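Local atomic coordinates of glycoside Hydrolase (PDB entry 5TA0), a protein that probably hydrolyses agarose-type galactans, binding an agaro-oligosaccharide in its glycan pocket, as a glycoside hydrolase of the gut bacterium Bacteroides uniformis. Residues Cys429-Pro432 against Asp433-Cys436; Val610-Ser613 against Ile614-Gly617. All coordinates share one frame; numbering follows the deposited sequence. Where two conformers were deposited one is given.

Interaction 1. Residues Cys429-Pro432 against Asp433-Cys436; sequences CDNP and DIMC
N431 and I434 close a type I beta turn, I434 N donating to N431 O at 3.0 Å and 162°, and this turn brings strand 423-429 round into strand 434-441 as a beta hairpin. The N431 side chain adds an Asx turn: with CG anti to the backbone N (chi1 179°), OD1 reaches D433 N at 2.9 Å, the donor lying above the amide plane. Water 2 also donates to this OD1, at 2.8 Å, and to D433 OD2, bridging amide and carboxylate planes turned 65° apart. D433 OD1 is held by G593 N, and N431 ND2 is bonded to T25 OG1. The aliphatic CG1 of I434 lies 3.8 Å from N431 ND2, while its CG2 packs on C429 CB. Replacing N431 by an alanine would probably leave D433 N without this acceptor, water 2 with one partner fewer and T25 OG1 without the ND2 bond. Water 1 bridges C429 O, at 2.9 Å, and I434 O, at 2.8 Å. The C429-C436 disulfide crosses the hairpin; its SG-SG separation of 2.3 Å is long and both cysteines have second conformers, so its fine geometry is doubtful. A covalent link between strands and a doubly gripped amide oxygen together restrain the hairpin end.

Interaction 2. Residues Val610-Ser613 against Ile614-Gly617; sequences VDYS and ILKG
L615 meets the Y612 ring obliquely, its CD1 4.4 Å from ring atom CD1, while K554 makes a cation-pi contact with the same ring and N641 and T555 bond its hydroxyl. The other flat group, the D611 carboxylate, accepts S613 N on OD2 at 3.0 Å, an Asx turn leading into a short 3-10 segment. CG anti to the backbone N (chi1 178°) puts OD2 where S613 N and OG both reach it. Two successive i to i+3 bonds are the evidence for the 3-10 segment: I614 N to D611 O, and L615 N to Y612 O at 3.1 Å with an N-H...O angle of 149°. K554 NZ also donates to Y612 O and L615 O, so one lysine ties these two carbonyls. The I614 side chain crosses that of D611 at about a right angle and touches its CB with CD1 at 3.8 Å. L615 CD1 also lies 4.3 Å from V610 CG1, and L615 goes on to A560, M637 and I639, tying this connection between strands 602-609 and 619-624 to strands 558-568 and 631-642. The S613 hydroxyl adds a side-chain hydrogen bond from the same face of the carboxylate, OG to D611 OD2 at 2.8 Å, approaching 44° out of its plane.

Overall arrangement
Interaction 1 precedes interaction 2 in the chain; their centres are 23 Å apart and their nearest atoms about 13 Å, so they do not touch. Both are chain turns built on an Asx side chain that accepts from the backbone N two residues on. Interaction 1 joins neighbouring strands of a nine-stranded sheet, whereas 610-617 links strands of two different sheets. The hairpin of interaction 1 meets N590, R592 and G593, which belong to the same C-terminal domain as interaction 2, and M435 touches helix 340-358. Neither contact contributes to the glycan pocket, whose residues fall between 52 and 387. The centres of interactions 1 and 2 lie 20 and 32 Å from the centre of the chain.

Interaction 1. Residues Cys429-Pro432 against Asp433-Cys436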
ATOM      1  N   CYS A 429     -15.741   3.383 -15.495  0.58 16.26           N
ATOM      2  CA  CYS A 429     -15.074   2.869 -16.677  0.58 17.29           C
ATOM      3  C   CYS A 429     -15.579   1.443 -16.864  0.58 18.61           C
ATOM      4  O   CYS A 429     -15.324   0.613 -16.009  0.58 19.55           O
ATOM      5  CB  CYS A 429     -13.551   3.100 -16.515  0.58 17.15           C
ATOM      6  SG  CYS A 429     -13.209   4.884 -16.257  0.58 17.66           S
ATOM      7  N   ASP A 430     -16.300   1.166 -17.976  1.00 19.59           N
ATOM      8  CA  ASP A 430     -17.044  -0.088 -18.187  1.00 19.54           C
ATOM      9  C   ASP A 430     -16.186  -1.310 -18.561  1.00 19.19           C
ATOM     10  O   ASP A 430     -16.661  -2.231 -19.219  1.00 21.82           O
ATOM     11  CB  ASP A 430     -18.200   0.116 -19.208  1.00 21.53           C
ATOM     12  CG  ASP A 430     -17.719   0.416 -20.626  1.00 23.19           C
ATOM     13  OD1 ASP A 430     -18.574   0.504 -21.548  1.00 24.70           O
ATOM     14  OD2 ASP A 430     -16.502   0.595 -20.850  1.00 22.15           O
ATOM     15  N   ASN A 431     -14.949  -1.334 -18.085  1.00 16.67           N
ATOM     16  CA  ASN A 431     -14.020  -2.430 -18.298  1.00 15.25           C
ATOM     17  C   ASN A 431     -13.332  -2.649 -16.960  1.00 14.97           C
ATOM     18  O   ASN A 431     -12.676  -1.724 -16.473  1.00 13.84           O
ATOM     19  CB  ASN A 431     -13.010  -2.009 -19.364  1.00 15.18           C
ATOM     20  CG  ASN A 431     -11.977  -3.069 -19.658  1.00 15.30           C
ATOM     21  OD1 ASN A 431     -11.788  -4.011 -18.878  1.00 15.28           O
ATOM     22  ND2 ASN A 431     -11.302  -2.921 -20.797  1.00 15.99           N
ATOM     23  N   PRO A 432     -13.472  -3.834 -16.358  1.00 16.00           N
ATOM     24  CA  PRO A 432     -12.852  -4.015 -15.031  1.00 16.17           C
ATOM     25  C   PRO A 432     -11.323  -3.975 -15.046  1.00 15.57           C
ATOM     26  O   PRO A 432     -10.720  -3.796 -13.987  1.00 14.93           O
ATOM     27  CB  PRO A 432     -13.382  -5.364 -14.551  1.00 18.09           C
ATOM     28  CG  PRO A 432     -13.898  -6.036 -15.746  1.00 18.03           C
ATOM     29  CD  PRO A 432     -14.268  -5.013 -16.762  1.00 16.61           C
ATOM     30  N   ASP A 433     -10.697  -4.113 -16.214  1.00 14.01           N
ATOM     31  CA  ASP A 433      -9.244  -3.949 -16.343  1.00 13.77           C
ATOM     32  C   ASP A 433      -8.786  -2.498 -16.444  1.00 12.84           C
ATOM     33  O   ASP A 433      -7.586  -2.247 -16.488  1.00 12.74           O
ATOM     34  CB  ASP A 433      -8.708  -4.733 -17.541  1.00 14.44           C
ATOM     35  CG  ASP A 433      -8.836  -6.207 -17.354  1.00 16.07           C
ATOM     36  OD1 ASP A 433      -8.529  -6.725 -16.269  1.00 16.19           O
ATOM     37  OD2 ASP A 433      -9.275  -6.880 -18.295  1.00 20.58           O
ATOM     38  N   ILE A 434      -9.722  -1.542 -16.482  1.00 11.49           N
ATOM     39  CA  ILE A 434      -9.396  -0.119 -16.517  1.00 11.80           C
ATOM     40  C   ILE A 434      -9.852   0.513 -15.213  1.00 12.09           C
ATOM     41  O   ILE A 434     -11.046   0.491 -14.901  1.00 15.23           O
ATOM     42  CB  ILE A 434     -10.060   0.571 -17.730  1.00 12.20           C
ATOM     43  CG1 ILE A 434      -9.529  -0.052 -19.026  1.00 12.50           C
ATOM     44  CG2 ILE A 434      -9.850   2.074 -17.671  1.00 13.00           C
ATOM     45  CD1 ILE A 434      -8.096   0.291 -19.350  1.00 13.12           C
ATOM     46  N   MET A 435      -8.905   1.061 -14.456  1.00  9.82           N
ATOM     47  CA  MET A 435      -9.249   1.757 -13.214  1.00  9.64           C
ATOM     48  C   MET A 435      -9.201   3.246 -13.457  1.00  9.46           C
ATOM     49  O   MET A 435      -8.361   3.732 -14.211  1.00  9.79           O
ATOM     50  CB  MET A 435      -8.274   1.360 -12.108  1.00  9.62           C
ATOM     51  CG  MET A 435      -8.345  -0.107 -11.759  1.00  9.58           C
ATOM     52  SD  MET A 435      -7.382  -0.588 -10.319  1.00  9.93           S
ATOM     53  CE  MET A 435      -5.712  -0.380 -10.970  1.00  9.80           C
ATOM     54  N   CYS A 436     -10.119   3.978 -12.847  0.53  9.39           N
ATOM     55  CA  CYS A 436     -10.167   5.406 -13.039  0.53  9.60           C
ATOM     56  C   CYS A 436     -10.507   6.118 -11.756  0.53  9.28           C
ATOM     57  O   CYS A 436     -11.116   5.562 -10.867  0.53  9.46           O
ATOM     58  CB  CYS A 436     -11.163   5.784 -14.143  0.53 10.30           C
ATOM     59  SG  CYS A 436     -12.818   5.071 -13.982  0.53 10.90           S
TER
HETATM   60  O   HOH W   1     -13.518  -0.243 -13.943  1.00 21.82           O
HETATM   61  O   HOH W   2     -11.113  -6.448 -20.142  1.00 38.48           O

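Interaction 2. Residues Val610-Ser613 against Ile614-Gly617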
ATOM      1  N   VAL A 610     -24.899  -5.070  -9.219  1.00 12.37           N
ATOM      2  CA  VAL A 610     -26.206  -5.599  -8.832  1.00 13.23           C
ATOM      3  C   VAL A 610     -27.240  -4.480  -8.896  1.00 13.81           C
ATOM      4  O   VAL A 610     -27.010  -3.364  -8.453  1.00 13.14           O
ATOM      5  CB  VAL A 610     -26.201  -6.282  -7.442  1.00 14.17           C
ATOM      6  CG1 VAL A 610     -25.739  -5.353  -6.346  1.00 14.16           C
ATOM      7  CG2 VAL A 610     -27.571  -6.869  -7.122  1.00 14.80           C
ATOM      8  N   ASP A 611     -28.379  -4.793  -9.488  1.00 14.17           N
ATOM      9  CA  ASP A 611     -29.497  -3.867  -9.592  1.00 14.50           C
ATOM     10  C   ASP A 611     -29.855  -3.365  -8.180  1.00 13.42           C
ATOM     11  O   ASP A 611     -30.197  -4.150  -7.295  1.00 12.81           O
ATOM     12  CB  ASP A 611     -30.651  -4.652 -10.250  1.00 16.39           C
ATOM     13  CG  ASP A 611     -31.934  -3.872 -10.398  1.00 20.39           C
ATOM     14  OD1 ASP A 611     -32.876  -4.486 -10.970  1.00 25.64           O
ATOM     15  OD2 ASP A 611     -32.048  -2.718  -9.971  1.00 20.48           O
ATOM     16  N   TYR A 612     -29.796  -2.047  -8.018  1.00 13.30           N
ATOM     17  CA  TYR A 612     -30.082  -1.400  -6.725  1.00 13.29           C
ATOM     18  C   TYR A 612     -31.465  -1.748  -6.165  1.00 13.51           C
ATOM     19  O   TYR A 612     -31.627  -1.905  -4.959  1.00 13.15           O
ATOM     20  CB  TYR A 612     -29.930   0.109  -6.873  1.00 13.35           C
ATOM     21  CG  TYR A 612     -29.781   0.910  -5.589  1.00 13.36           C
ATOM     22  CD1 TYR A 612     -28.626   0.815  -4.802  1.00 13.77           C
ATOM     23  CD2 TYR A 612     -30.776   1.784  -5.186  1.00 14.47           C
ATOM     24  CE1 TYR A 612     -28.477   1.579  -3.666  1.00 13.67           C
ATOM     25  CE2 TYR A 612     -30.639   2.548  -4.052  1.00 14.31           C
ATOM     26  CZ  TYR A 612     -29.495   2.434  -3.296  1.00 14.24           C
ATOM     27  OH  TYR A 612     -29.379   3.206  -2.174  1.00 14.55           O
ATOM     28  N   SER A 613     -32.452  -1.927  -7.056  1.00 13.79           N
ATOM     29  CA  SER A 613     -33.817  -2.268  -6.641  1.00 15.12           C
ATOM     30  C   SER A 613     -33.966  -3.625  -5.979  1.00 15.47           C
ATOM     31  O   SER A 613     -34.931  -3.831  -5.255  1.00 15.98           O
ATOM     32  CB  SER A 613     -34.787  -2.154  -7.824  1.00 15.93           C
ATOM     33  OG  SER A 613     -34.530  -3.141  -8.817  1.00 17.51           O
ATOM     34  N   ILE A 614     -33.028  -4.549  -6.214  1.00 15.51           N
ATOM     35  CA  ILE A 614     -33.028  -5.875  -5.580  1.00 15.96           C
ATOM     36  C   ILE A 614     -32.600  -5.810  -4.115  1.00 14.56           C
ATOM     37  O   ILE A 614     -32.931  -6.708  -3.323  1.00 15.10           O
ATOM     38  CB  ILE A 614     -32.059  -6.846  -6.349  1.00 17.27           C
ATOM     39  CG1 ILE A 614     -32.576  -7.065  -7.786  1.00 19.01           C
ATOM     40  CG2 ILE A 614     -31.849  -8.170  -5.621  1.00 18.91           C
ATOM     41  CD1 ILE A 614     -31.674  -7.931  -8.655  1.00 19.69           C
ATOM     42  N   LEU A 615     -31.839  -4.786  -3.762  1.00 13.50           N
ATOM     43  CA  LEU A 615     -31.276  -4.689  -2.411  1.00 13.10           C
ATOM     44  C   LEU A 615     -32.289  -4.152  -1.408  1.00 13.23           C
ATOM     45  O   LEU A 615     -33.221  -3.416  -1.756  1.00 12.58           O
ATOM     46  CB  LEU A 615     -30.039  -3.793  -2.412  1.00 13.87           C
ATOM     47  CG  LEU A 615     -28.893  -4.288  -3.285  1.00 14.86           C
ATOM     48  CD1 LEU A 615     -27.794  -3.247  -3.237  1.00 16.01           C
ATOM     49  CD2 LEU A 615     -28.365  -5.652  -2.862  1.00 15.56           C
ATOM     50  N   LYS A 616     -32.055  -4.500  -0.159  1.00 13.15           N
ATOM     51  CA  LYS A 616     -32.875  -4.069   0.975  1.00 13.75           C
ATOM     52  C   LYS A 616     -31.924  -3.689   2.097  1.00 12.54           C
ATOM     53  O   LYS A 616     -30.714  -3.612   1.901  1.00 11.44           O
ATOM     54  CB  LYS A 616     -33.764  -5.231   1.455  1.00 16.75           C
ATOM     55  CG  LYS A 616     -34.635  -5.903   0.426  1.00 19.81           C
ATOM     56  CD  LYS A 616     -35.680  -6.744   1.146  1.00 21.17           C
ATOM     57  CE  LYS A 616     -35.142  -8.003   1.772  1.00 21.85           C
ATOM     58  NZ  LYS A 616     -36.282  -8.937   2.051  1.00 22.86           N
ATOM     59  N   GLY A 617     -32.447  -3.483   3.300  1.00 11.18           N
ATOM     60  CA  GLY A 617     -31.591  -3.269   4.474  1.00 11.20           C
ATOM     61  C   GLY A 617     -30.884  -4.520   4.923  1.00 11.21           C
ATOM     62  O   GLY A 617     -29.684  -4.485   5.220  1.00 11.28           O
TER